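Glycosyl hydrolase family 10 (Bacteroides intestinalis DSM 17393, PDB 4QPW) holds xylo-oligosaccharide in the carbohydrate-binding module described here, one piece of a longer enzyme that probably hydrolyses glycosidic bonds of xylan. Local coordinates at residues A[62-67]-A[86-91]; A[40-45]-A[52-57]; A[17-22]-A[29-34]; A[100-103]-A[107-110]. One frame throughout, in Å; residues are numbered along the deposited sequence.

Interaction 1: A[62-67]-A[86-91]. With XYP (beta-D-xylopyranose), chain B; XYP (beta-D-xylopyranose), chain C.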
# COMPACT_ATOMS: atom_id res chain seq x y z
N LEU A 62 -12.85 3.30 -0.66
CA LEU A 62 -12.73 3.20 -2.11
C LEU A 62 -14.05 3.22 -2.81
O LEU A 62 -15.01 2.53 -2.34
CB LEU A 62 -11.91 1.98 -2.47
CG LEU A 62 -10.49 1.90 -1.96
CD1 LEU A 62 -9.87 0.56 -2.36
CD2 LEU A 62 -9.64 3.08 -2.40
N PRO A 63 -14.15 3.78 -3.99
CA PRO A 63 -15.45 3.89 -4.73
C PRO A 63 -15.55 2.74 -5.68
O PRO A 63 -15.49 3.03 -7.01
CB PRO A 63 -15.29 5.17 -5.50
CG PRO A 63 -13.78 5.17 -5.87
CD PRO A 63 -13.13 4.67 -4.59
N ILE A 64 -15.29 1.54 -5.36
CA ILE A 64 -15.31 0.38 -6.23
C ILE A 64 -16.58 -0.44 -5.99
O ILE A 64 -17.09 -0.53 -4.89
CB ILE A 64 -14.02 -0.44 -6.17
CG1 ILE A 64 -13.75 -1.01 -4.81
CG2 ILE A 64 -12.79 0.33 -6.70
CD1 ILE A 64 -12.40 -1.77 -4.66
N GLU A 65 -17.04 -1.03 -7.09
CA GLU A 65 -18.33 -1.81 -7.11
C GLU A 65 -18.03 -3.19 -7.56
O GLU A 65 -17.28 -3.47 -8.47
CB GLU A 65 -19.25 -1.15 -8.12
CG GLU A 65 -19.61 0.28 -7.75
CD GLU A 65 -20.31 0.98 -8.93
OE1 GLU A 65 -21.50 0.72 -9.01
OE2 GLU A 65 -19.71 1.62 -9.80
N ILE A 66 -18.68 -4.19 -6.86
CA ILE A 66 -18.41 -5.58 -7.13
C ILE A 66 -18.56 -5.95 -8.62
O ILE A 66 -19.53 -5.54 -9.24
CB ILE A 66 -19.35 -6.49 -6.23
CG1 ILE A 66 -18.93 -7.97 -6.36
CG2 ILE A 66 -20.85 -6.29 -6.53
CD1 ILE A 66 -19.70 -8.89 -5.42
N GLY A 67 -17.63 -6.66 -9.11
CA GLY A 67 -17.69 -7.16 -10.47
C GLY A 67 -17.21 -6.21 -11.52
O GLY A 67 -17.00 -6.62 -12.68
N PHE A 86 -0.47 -6.86 -1.20
CA PHE A 86 -1.65 -6.03 -1.05
C PHE A 86 -2.88 -6.75 -1.29
O PHE A 86 -2.87 -7.83 -2.00
CB PHE A 86 -1.52 -4.73 -1.89
CG PHE A 86 -1.45 -5.00 -3.34
CD1 PHE A 86 -2.52 -5.38 -4.05
CD2 PHE A 86 -0.22 -4.95 -3.97
CE1 PHE A 86 -2.44 -5.71 -5.38
CE2 PHE A 86 -0.13 -5.29 -5.32
CZ PHE A 86 -1.23 -5.65 -5.98
N GLY A 87 -4.00 -6.21 -0.84
CA GLY A 87 -5.32 -6.62 -1.27
C GLY A 87 -6.20 -5.42 -1.40
O GLY A 87 -6.09 -4.49 -0.55
N VAL A 88 -7.05 -5.38 -2.38
CA VAL A 88 -7.97 -4.27 -2.58
C VAL A 88 -9.39 -4.72 -2.28
O VAL A 88 -9.93 -5.66 -3.01
CB VAL A 88 -7.93 -3.72 -4.03
CG1 VAL A 88 -8.78 -2.50 -4.14
CG2 VAL A 88 -6.49 -3.41 -4.44
N GLY A 89 -10.01 -4.24 -1.25
CA GLY A 89 -11.36 -4.66 -0.84
C GLY A 89 -11.55 -4.44 0.63
O GLY A 89 -10.69 -3.99 1.35
N PRO A 90 -12.78 -4.76 1.11
CA PRO A 90 -13.13 -4.66 2.48
C PRO A 90 -12.48 -5.80 3.32
O PRO A 90 -11.87 -6.67 2.83
CB PRO A 90 -14.66 -4.70 2.45
CG PRO A 90 -14.93 -5.65 1.30
CD PRO A 90 -13.88 -5.31 0.27
N TRP A 91 -12.75 -5.70 4.64
CA TRP A 91 -12.19 -6.69 5.55
C TRP A 91 -12.67 -8.16 5.23
O TRP A 91 -11.93 -9.08 5.46
CB TRP A 91 -12.59 -6.36 7.01
CG TRP A 91 -11.97 -5.09 7.53
CD1 TRP A 91 -12.58 -3.92 7.76
CD2 TRP A 91 -10.62 -4.94 7.92
NE1 TRP A 91 -11.62 -3.01 8.20
CE2 TRP A 91 -10.45 -3.60 8.33
CE3 TRP A 91 -9.56 -5.79 7.98
CZ2 TRP A 91 -9.23 -3.10 8.84
CZ3 TRP A 91 -8.31 -5.22 8.40
CH2 TRP A 91 -8.22 -3.88 8.81
O1 XYP B . -13.38 -2.59 11.49
C1 XYP B . -12.53 -3.54 12.07
C2 XYP B . -12.78 -4.93 11.46
C3 XYP B . -11.80 -5.87 12.12
C4 XYP B . -10.40 -5.34 11.83
C5 XYP B . -10.22 -4.03 12.51
O2 XYP B . -14.11 -5.50 11.61
O3 XYP B . -11.85 -7.16 11.54
O4 XYP B . -9.40 -6.14 12.67
O5 XYP B . -11.20 -3.11 11.84
C1 XYP C . -8.24 -6.58 11.97
C2 XYP C . -7.24 -6.92 13.11
C3 XYP C . -6.03 -7.51 12.41
C4 XYP C . -6.36 -8.56 11.42
C5 XYP C . -7.39 -8.07 10.42
O2 XYP C . -6.90 -5.80 13.91
O3 XYP C . -5.08 -8.03 13.38
O4 XYP C . -5.17 -8.91 10.67
O5 XYP C . -8.57 -7.62 11.13
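Leu-62 O takes a weak hydrogen bond from Ile-64 N (3.2 Å), closing an inverse gamma turn centred on Pro-63, and the two end residues of that turn both lay their side chains on Val-88. The meeting point is one methyl group. Val-88 CG1 touches Leu-62 CD1 at 3.7 Å and Ile-64 CD1 at 3.7 Å, so two branch ends of the loop converge on a single carbon of strand 82-89. Leu-62 crosses the valine at about a right angle, whereas Ile-64 comes in at a slant. With CG1 of Val-88 anti to the backbone N (chi1 -174°), this branch is the one that faces the loop. Backbone bonds of Leu-62 with Gly-119 and of Ile-64 with Gly-118 fix the loop, and Leu-72 of strand 69-78 adds to the packing on Val-88. Beyond Val-88 the strand ends at Gly-89, where a CB would collide with Pro-90 CD. The chain then delivers Trp-91 to the glycan site. One face of its indole lies under the xylose of chain B, whose C4 sits 3.7 Å above the plane of the Trp-91 ring, over its centre. The sugar's ring oxygen O5 comes within 3.6 Å of Trp-91 CZ2. The xylose of chain C approaches more obliquely, its C5 3.6 Å from Trp-91 CZ3. Loop and strand are thus joined by aliphatic contact alone, which is not directional, while the sugar rests on an aromatic platform, as is common in carbohydrate-binding modules.

Interaction 2: A[40-45]-A[52-57]. With XYP (beta-D-xylopyranose), chain D; XYP (beta-D-xylopyranose), chain C.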
# COMPACT_ATOMS: atom_id res chain seq x y z
N LEU A 40 4.54 8.50 2.08
CA LEU A 40 4.36 7.57 3.20
C LEU A 40 5.62 6.74 3.33
O LEU A 40 6.17 6.29 2.31
CB LEU A 40 3.12 6.72 2.94
CG LEU A 40 2.78 5.67 3.94
CD1 LEU A 40 2.52 6.22 5.34
CD2 LEU A 40 1.59 4.87 3.49
N GLU A 41 6.10 6.46 4.54
CA GLU A 41 7.32 5.71 4.76
C GLU A 41 7.10 4.65 5.82
O GLU A 41 6.57 4.92 6.89
CB GLU A 41 8.42 6.69 5.16
CG GLU A 41 9.78 6.08 5.38
CD GLU A 41 10.94 7.10 5.39
OE1 GLU A 41 11.57 7.15 6.49
OE2 GLU A 41 11.26 7.73 4.43
N ILE A 42 7.56 3.46 5.52
CA ILE A 42 7.49 2.28 6.43
C ILE A 42 8.96 1.85 6.63
O ILE A 42 9.61 1.38 5.66
CB ILE A 42 6.64 1.17 5.92
CG1 ILE A 42 5.21 1.71 5.61
CG2 ILE A 42 6.65 -0.01 6.89
CD1 ILE A 42 4.96 2.05 4.14
N LYS A 43 9.49 2.04 7.84
CA LYS A 43 10.89 1.72 8.12
C LYS A 43 11.00 0.63 9.13
O LYS A 43 10.37 0.69 10.19
CB LYS A 43 11.59 2.92 8.64
CG LYS A 43 11.91 3.95 7.70
CD LYS A 43 13.00 4.86 8.32
CE LYS A 43 14.13 3.99 8.84
NZ LYS A 43 15.47 4.57 8.55
N THR A 44 11.83 -0.35 8.83
CA THR A 44 12.01 -1.55 9.67
C THR A 44 13.47 -1.84 9.79
O THR A 44 14.27 -1.71 8.84
CB THR A 44 11.39 -2.75 9.14
OG1 THR A 44 11.82 -2.89 7.76
CG2 THR A 44 9.89 -2.69 9.18
N SER A 45 13.92 -2.23 11.02
CA SER A 45 15.33 -2.75 11.19
C SER A 45 15.33 -4.17 11.53
O SER A 45 16.45 -4.80 11.49
CB SER A 45 16.12 -1.89 12.16
OG SER A 45 15.57 -2.00 13.43
N HIS A 52 2.17 -10.32 7.67
CA HIS A 52 1.09 -9.46 8.11
C HIS A 52 1.35 -8.80 9.42
O HIS A 52 0.51 -7.98 9.81
CB HIS A 52 -0.23 -10.22 8.16
CG HIS A 52 -0.39 -11.20 9.31
ND1 HIS A 52 -1.01 -10.93 10.51
CD2 HIS A 52 0.06 -12.46 9.38
CE1 HIS A 52 -0.94 -12.04 11.29
NE2 HIS A 52 -0.33 -12.96 10.60
N PHE A 53 2.47 -9.10 10.09
CA PHE A 53 2.73 -8.41 11.32
C PHE A 53 3.13 -6.97 11.15
O PHE A 53 3.23 -6.23 12.12
CB PHE A 53 3.89 -9.16 12.03
CG PHE A 53 3.45 -10.37 12.85
CD1 PHE A 53 2.30 -10.93 12.74
CD2 PHE A 53 4.36 -10.88 13.80
CE1 PHE A 53 1.92 -12.08 13.55
CE2 PHE A 53 4.01 -12.04 14.56
CZ PHE A 53 2.84 -12.60 14.47
N ILE A 54 3.39 -6.48 9.89
CA ILE A 54 3.48 -5.03 9.61
C ILE A 54 2.46 -4.78 8.50
O ILE A 54 2.73 -5.17 7.33
CB ILE A 54 4.83 -4.59 9.27
CG1 ILE A 54 5.85 -4.95 10.38
CG2 ILE A 54 4.83 -3.08 9.02
CD1 ILE A 54 7.27 -4.60 10.06
N GLN A 55 1.29 -4.29 8.87
CA GLN A 55 0.17 -4.12 7.89
C GLN A 55 -0.46 -2.79 8.07
O GLN A 55 -0.50 -2.22 9.18
CB GLN A 55 -0.83 -5.27 8.01
CG GLN A 55 -1.55 -5.33 9.36
CD GLN A 55 -2.57 -6.43 9.43
OE1 GLN A 55 -3.17 -6.83 8.43
NE2 GLN A 55 -2.77 -6.98 10.64
N TYR A 56 -0.92 -2.20 6.94
CA TYR A 56 -1.33 -0.81 6.96
C TYR A 56 -2.21 -0.56 5.75
O TYR A 56 -1.93 -1.06 4.65
CB TYR A 56 -0.09 0.11 6.99
CG TYR A 56 1.05 -0.26 6.10
CD1 TYR A 56 2.01 -1.23 6.52
CD2 TYR A 56 1.23 0.26 4.84
CE1 TYR A 56 2.99 -1.69 5.71
CE2 TYR A 56 2.23 -0.14 4.03
CZ TYR A 56 3.13 -1.13 4.43
OH TYR A 56 4.16 -1.51 3.60
N HIS A 57 -3.20 0.28 5.93
CA HIS A 57 -3.98 0.74 4.76
C HIS A 57 -3.21 1.85 4.12
O HIS A 57 -2.73 2.81 4.77
CB HIS A 57 -5.34 1.27 5.18
CG HIS A 57 -6.27 0.23 5.73
ND1 HIS A 57 -7.53 0.59 6.19
CD2 HIS A 57 -6.13 -1.12 5.90
CE1 HIS A 57 -8.12 -0.50 6.64
NE2 HIS A 57 -7.32 -1.54 6.50
C1 XYP D . -5.29 -10.04 9.86
C2 XYP D . -4.39 -9.87 8.67
C3 XYP D . -4.38 -11.12 7.80
C4 XYP D . -4.03 -12.33 8.70
C5 XYP D . -4.91 -12.33 9.89
O2 XYP D . -4.85 -8.78 7.87
O3 XYP D . -3.41 -10.94 6.73
O4 XYP D . -4.17 -13.50 7.88
O5 XYP D . -4.77 -11.16 10.67
C1 XYP C . -8.24 -6.58 11.97
C2 XYP C . -7.24 -6.92 13.11
C3 XYP C . -6.03 -7.51 12.41
C4 XYP C . -6.36 -8.56 11.42
C5 XYP C . -7.39 -8.07 10.42
O2 XYP C . -6.90 -5.80 13.91
O3 XYP C . -5.08 -8.03 13.38
O4 XYP C . -5.17 -8.91 10.67
O5 XYP C . -8.57 -7.62 11.13
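Ile-42 and Tyr-56 meet inside a beta-sandwich, where strand 40-44 of one sheet faces strand 54-57 of the other, antiparallel at 173° with axes 10.0 Å apart. Ile-42 CG1 sits over one face of the tyrosine ring in a CH-pi contact, 3.9 Å from the Tyr-56 centroid and shifted toward the rim. Its end carbon continues across the same ring, with Ile-42 CD1 3.5 Å from Tyr-56 CE2. Nearby, the side chains of Ile-42 and Ile-54 slide past each other, Ile-42 CG2 lying 4.2 Å from Ile-54 CG2. Packing is tighter than usual between Thr-44 CG2 and Ile-54 CD1, at 3.4 Å. Further out, polar ends are tied down: Tyr-56 OH bonds to Ser-125 OG, and Thr-44 OG1 bonds to Phe-128 O and Gly-130 N. A leucine in place of Tyr-56 would probably deprive Ile-42 of the flat surface it lies on and leave Ser-125 OG without its mate. The other side of strand 54-57, and the 3-10 turn before it, serve the glycan. The His-52 ring lies under C4 of the chain D xylose, 3.8 Å above its plane, and carries Phe-53 CD1 on the opposite face. Gln-55 runs out extended (chi2 177°) and ends with its amide facing the junction of two sugars, where Gln-124 NE2 also gives its OE1 a weak bond. Gln-55 OE1 accepts from O2 of the chain D xylose at 2.6 Å, while Gln-55 NE2 donates, at 162°, to O4 of the chain C xylose (3.1 Å), the oxygen linking the sugars.

Interaction 3: A[17-22]-A[29-34]. With XYP (beta-D-xylopyranose), chain C.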
# COMPACT_ATOMS: atom_id res chain seq x y z
N PHE A 17 -4.58 6.76 8.15
CA PHE A 17 -5.28 5.50 7.92
C PHE A 17 -4.95 4.43 8.97
O PHE A 17 -3.93 4.54 9.69
CB PHE A 17 -5.02 4.98 6.53
CG PHE A 17 -5.53 5.84 5.38
CD1 PHE A 17 -6.82 6.35 5.38
CD2 PHE A 17 -4.73 6.09 4.28
CE1 PHE A 17 -7.26 7.09 4.31
CE2 PHE A 17 -5.21 6.84 3.22
CZ PHE A 17 -6.48 7.35 3.23
N TRP A 18 -5.76 3.42 9.03
CA TRP A 18 -5.56 2.28 9.93
C TRP A 18 -4.23 1.60 9.63
O TRP A 18 -3.84 1.39 8.48
CB TRP A 18 -6.71 1.29 9.71
CG TRP A 18 -6.66 0.07 10.61
CD1 TRP A 18 -7.30 -0.08 11.79
CD2 TRP A 18 -5.96 -1.15 10.36
NE1 TRP A 18 -7.00 -1.35 12.30
CE2 TRP A 18 -6.18 -2.01 11.46
CE3 TRP A 18 -5.14 -1.60 9.37
CZ2 TRP A 18 -5.61 -3.30 11.52
CZ3 TRP A 18 -4.56 -2.88 9.47
CH2 TRP A 18 -4.86 -3.70 10.53
N ASN A 19 -3.58 1.17 10.72
CA ASN A 19 -2.38 0.39 10.61
C ASN A 19 -2.18 -0.42 11.87
O ASN A 19 -2.74 -0.12 12.94
CB ASN A 19 -1.19 1.20 10.27
CG ASN A 19 -0.89 2.23 11.27
OD1 ASN A 19 -0.08 1.93 12.23
ND2 ASN A 19 -1.52 3.39 11.29
N GLU A 20 -1.41 -1.51 11.77
CA GLU A 20 -1.18 -2.39 12.93
C GLU A 20 0.21 -2.97 12.78
O GLU A 20 0.49 -3.78 11.92
CB GLU A 20 -2.19 -3.47 13.01
CG GLU A 20 -2.08 -4.37 14.27
CD GLU A 20 -3.22 -5.35 14.23
OE1 GLU A 20 -3.19 -6.28 13.50
OE2 GLU A 20 -4.35 -5.05 14.68
N VAL A 21 1.06 -2.59 13.73
CA VAL A 21 2.42 -3.16 13.87
C VAL A 21 2.32 -4.18 15.03
O VAL A 21 2.00 -3.77 16.16
CB VAL A 21 3.43 -2.11 14.16
CG1 VAL A 21 4.82 -2.71 14.39
CG2 VAL A 21 3.53 -1.09 13.06
N ASN A 22 2.45 -5.43 14.74
CA ASN A 22 2.48 -6.43 15.81
C ASN A 22 3.55 -6.07 16.84
O ASN A 22 4.59 -5.58 16.58
CB ASN A 22 2.80 -7.78 15.18
CG ASN A 22 2.53 -8.95 16.11
OD1 ASN A 22 3.40 -9.20 17.00
ND2 ASN A 22 1.44 -9.55 16.02
N THR A 29 10.09 -0.55 14.20
CA THR A 29 9.21 -0.26 13.01
C THR A 29 8.62 1.09 13.22
O THR A 29 8.11 1.43 14.30
CB THR A 29 8.16 -1.30 12.94
OG1 THR A 29 8.71 -2.63 12.89
CG2 THR A 29 7.27 -1.08 11.69
N THR A 30 8.53 1.88 12.11
CA THR A 30 7.78 3.11 12.10
C THR A 30 6.98 3.21 10.81
O THR A 30 7.43 2.80 9.74
CB THR A 30 8.63 4.36 12.24
OG1 THR A 30 9.54 4.45 11.32
CG2 THR A 30 9.45 4.29 13.49
N ILE A 31 5.77 3.71 10.91
CA ILE A 31 4.87 4.02 9.76
C ILE A 31 4.38 5.46 9.86
O ILE A 31 3.79 5.84 10.91
CB ILE A 31 3.66 3.07 9.74
CG1 ILE A 31 4.06 1.63 9.65
CG2 ILE A 31 2.70 3.46 8.63
CD1 ILE A 31 2.93 0.66 9.80
N GLY A 32 4.67 6.30 8.88
CA GLY A 32 4.16 7.67 8.88
C GLY A 32 4.72 8.46 7.72
O GLY A 32 5.39 7.89 6.84
N LYS A 33 4.47 9.74 7.73
CA LYS A 33 4.90 10.57 6.63
C LYS A 33 6.29 10.99 6.69
O LYS A 33 6.79 11.39 7.82
CB LYS A 33 4.08 11.84 6.61
CG LYS A 33 2.85 11.70 5.90
CD LYS A 33 2.96 11.52 4.36
CE LYS A 33 3.76 12.52 3.61
NZ LYS A 33 3.13 13.89 3.49
N ASN A 34 7.01 10.98 5.60
CA ASN A 34 8.33 11.63 5.43
C ASN A 34 8.02 12.90 4.66
O ASN A 34 7.70 12.93 3.46
CB ASN A 34 9.28 10.74 4.67
CG ASN A 34 10.63 11.39 4.32
OD1 ASN A 34 10.73 12.58 4.23
ND2 ASN A 34 11.62 10.57 4.20
C1 XYP C . -8.24 -6.58 11.97
C2 XYP C . -7.24 -6.92 13.11
C3 XYP C . -6.03 -7.51 12.41
C4 XYP C . -6.36 -8.56 11.42
C5 XYP C . -7.39 -8.07 10.42
O2 XYP C . -6.90 -5.80 13.91
O3 XYP C . -5.08 -8.03 13.38
O4 XYP C . -5.17 -8.91 10.67
O5 XYP C . -8.57 -7.62 11.13
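Strands 19-21 and 29-31 run antiparallel, their axes 8.8 Å apart and at 173°, too far apart to be neighbours in one sheet: they face each other across the beta-sandwich. Strand 19-21 is the outermost of the five-strand sheet on one side, and 29-31 belongs to the larger sheet, its chain turning a corner at Gly-32. Val-21 is the bridge. It meets Thr-29 tip to tip, Val-21 CG1 lying 3.9 Å from Thr-29 CB, and its other branch slides past the isoleucine, Val-21 CG2 to Ile-31 CD1 at 3.7 Å. That Ile-31 methyl also reaches Asn-19. The asparagine is held in place by a bond to its own segment, Asn-19 ND2 donating to Phe-17 O (3.1 Å) in the carbonyl plane, with the oxygen close to the plane of the amide. Thr-29 turns its hydroxyl elsewhere, OG1 bonding to Val-25 O. On the other side of strand 19-21, Glu-20 points away from this packing to the glycan, CG anti to the backbone N (chi1 -176°) and the chain beyond extended. Trp-18 offers the same sugar only its edge, CZ2 lying 3.7 Å from O2 of the chain C xylose. The carboxylate grips two neighbouring hydroxyls of that xylose, both donating: O3 to Glu-20 OE1 at 2.6 Å and O2 to Glu-20 OE2 at 2.8 Å.

Interaction 4: A[100-103]-A[107-110]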
# COMPACT_ATOMS: atom_id res chain seq x y z
N SER A 100 6.90 -5.99 -6.72
CA SER A 100 8.35 -6.15 -6.42
C SER A 100 9.08 -4.87 -6.78
O SER A 100 9.20 -4.56 -7.98
CB SER A 100 8.92 -7.34 -7.24
OG SER A 100 8.28 -8.53 -6.75
N PHE A 101 9.40 -4.11 -5.77
CA PHE A 101 9.96 -2.78 -5.89
C PHE A 101 11.45 -2.79 -5.90
O PHE A 101 12.07 -3.84 -5.54
CB PHE A 101 9.34 -1.87 -4.81
CG PHE A 101 9.59 -2.33 -3.40
CD1 PHE A 101 10.82 -2.19 -2.78
CD2 PHE A 101 8.61 -2.96 -2.69
CE1 PHE A 101 11.07 -2.67 -1.49
CE2 PHE A 101 8.82 -3.42 -1.41
CZ PHE A 101 10.04 -3.28 -0.79
N ASN A 102 12.02 -1.69 -6.25
CA ASN A 102 13.49 -1.54 -6.26
C ASN A 102 13.82 -0.20 -5.78
O ASN A 102 13.01 0.54 -5.12
CB ASN A 102 14.06 -1.90 -7.67
CG ASN A 102 13.79 -0.89 -8.69
OD1 ASN A 102 13.21 0.15 -8.47
ND2 ASN A 102 14.34 -1.14 -9.92
N THR A 103 15.05 0.32 -6.02
CA THR A 103 15.48 1.55 -5.52
C THR A 103 15.10 2.79 -6.34
O THR A 103 15.50 3.90 -6.01
CB THR A 103 17.01 1.57 -5.17
OG1 THR A 103 17.74 1.59 -6.45
CG2 THR A 103 17.40 0.44 -4.31
N GLU A 107 6.03 3.45 -11.00
CA GLU A 107 4.62 3.19 -10.81
C GLU A 107 4.34 1.75 -11.11
O GLU A 107 4.86 1.21 -12.13
CB GLU A 107 3.76 4.08 -11.72
CG GLU A 107 2.29 4.04 -11.35
CD GLU A 107 1.46 4.89 -12.28
OE1 GLU A 107 1.21 4.43 -13.43
OE2 GLU A 107 1.06 6.02 -11.91
N TYR A 108 3.60 1.08 -10.28
CA TYR A 108 3.15 -0.28 -10.45
C TYR A 108 1.67 -0.30 -10.68
O TYR A 108 0.93 0.48 -10.00
CB TYR A 108 3.55 -1.12 -9.20
CG TYR A 108 5.04 -1.13 -8.95
CD1 TYR A 108 5.82 -2.18 -9.57
CD2 TYR A 108 5.69 -0.13 -8.34
CE1 TYR A 108 7.19 -2.20 -9.49
CE2 TYR A 108 7.07 -0.14 -8.22
CZ TYR A 108 7.80 -1.19 -8.81
OH TYR A 108 9.20 -1.18 -8.72
N GLU A 109 1.17 -1.14 -11.55
CA GLU A 109 -0.24 -1.27 -11.79
C GLU A 109 -0.71 -2.68 -11.66
O GLU A 109 -0.01 -3.64 -12.06
CB GLU A 109 -0.77 -0.43 -13.03
CG GLU A 109 -0.34 -0.84 -14.42
CD GLU A 109 -0.95 0.03 -15.52
OE1 GLU A 109 -1.60 -0.69 -16.32
OE2 GLU A 109 -0.78 1.30 -15.59
N PHE A 110 -1.90 -2.87 -11.14
CA PHE A 110 -2.58 -4.21 -10.92
C PHE A 110 -3.96 -4.08 -11.41
O PHE A 110 -4.78 -3.35 -10.84
CB PHE A 110 -2.52 -4.47 -9.41
CG PHE A 110 -3.43 -5.60 -8.87
CD1 PHE A 110 -3.09 -6.94 -9.06
CD2 PHE A 110 -4.55 -5.31 -8.11
CE1 PHE A 110 -3.93 -7.97 -8.56
CE2 PHE A 110 -5.33 -6.34 -7.57
CZ PHE A 110 -4.98 -7.60 -7.79
O HOH W 1 11.29 -3.06 -9.57
O HOH W 2 10.44 0.67 -7.23
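A partly water-mediated contact, made by one tyrosine, joins the two sheets here: Tyr-108 of strand 106-113 reaches to the end of strand 95-101, the outermost strand of the five-strand sheet, and presses on the backbone of Ser-100 and Phe-101. The direct contacts are close, Tyr-108 CE1 lying 3.4 Å from Ser-100 O and Tyr-108 OH 3.3 Å from Phe-101 CA, with the ring oblique to both. Two waters grip the hydroxyl. Water 1 stands 2.9 Å from Tyr-108 OH and donates to Ser-100 O at 3.0 Å. Water 2, at the ring edge and in its plane, is 2.7 Å from Tyr-108 OH and accepts from Asn-102 N (3.0 Å). The phenol thereby fastens to the backbone on both sides of Phe-101. A phenylalanine in place of Tyr-108 would probably leave both waters without their common anchor and weaken the bridge from Ser-100 O to Asn-102 N. Farther out, Phe-99 meets the tyrosine ring, Phe-101 packs edge-to-face with Phe-128, and Asn-102 OD1 holds Glu-104 N in the turn that follows. This is a crossing of a beta-sandwich, where the chain leaves one antiparallel sheet and soon enters the other.

In the fold
Interactions 2 and 3 are two halves of one region of the sandwich: their centres lie 5 Å apart, and probable hydrogen bonds join them in both sheets, Gln-55 O to Glu-20 N at 2.8 Å and Glu-41 N to Gly-32 O at 2.8 Å. Interaction 1 lies with its centre 21 Å from each, yet meets both at the sugar site, with Trp-91 CZ2 3.4 Å from His-57 NE2 and Trp-91 CH2 3.8 Å from Trp-18 CH2. All three touch the chain C xylose. Interaction 4 stands apart from the glycan-binding residues: it touches interaction 1 through Phe-110 CD2 and Phe-86 CE1 at 3.5 Å, but its nearest atoms are about 12 Å from interaction 3.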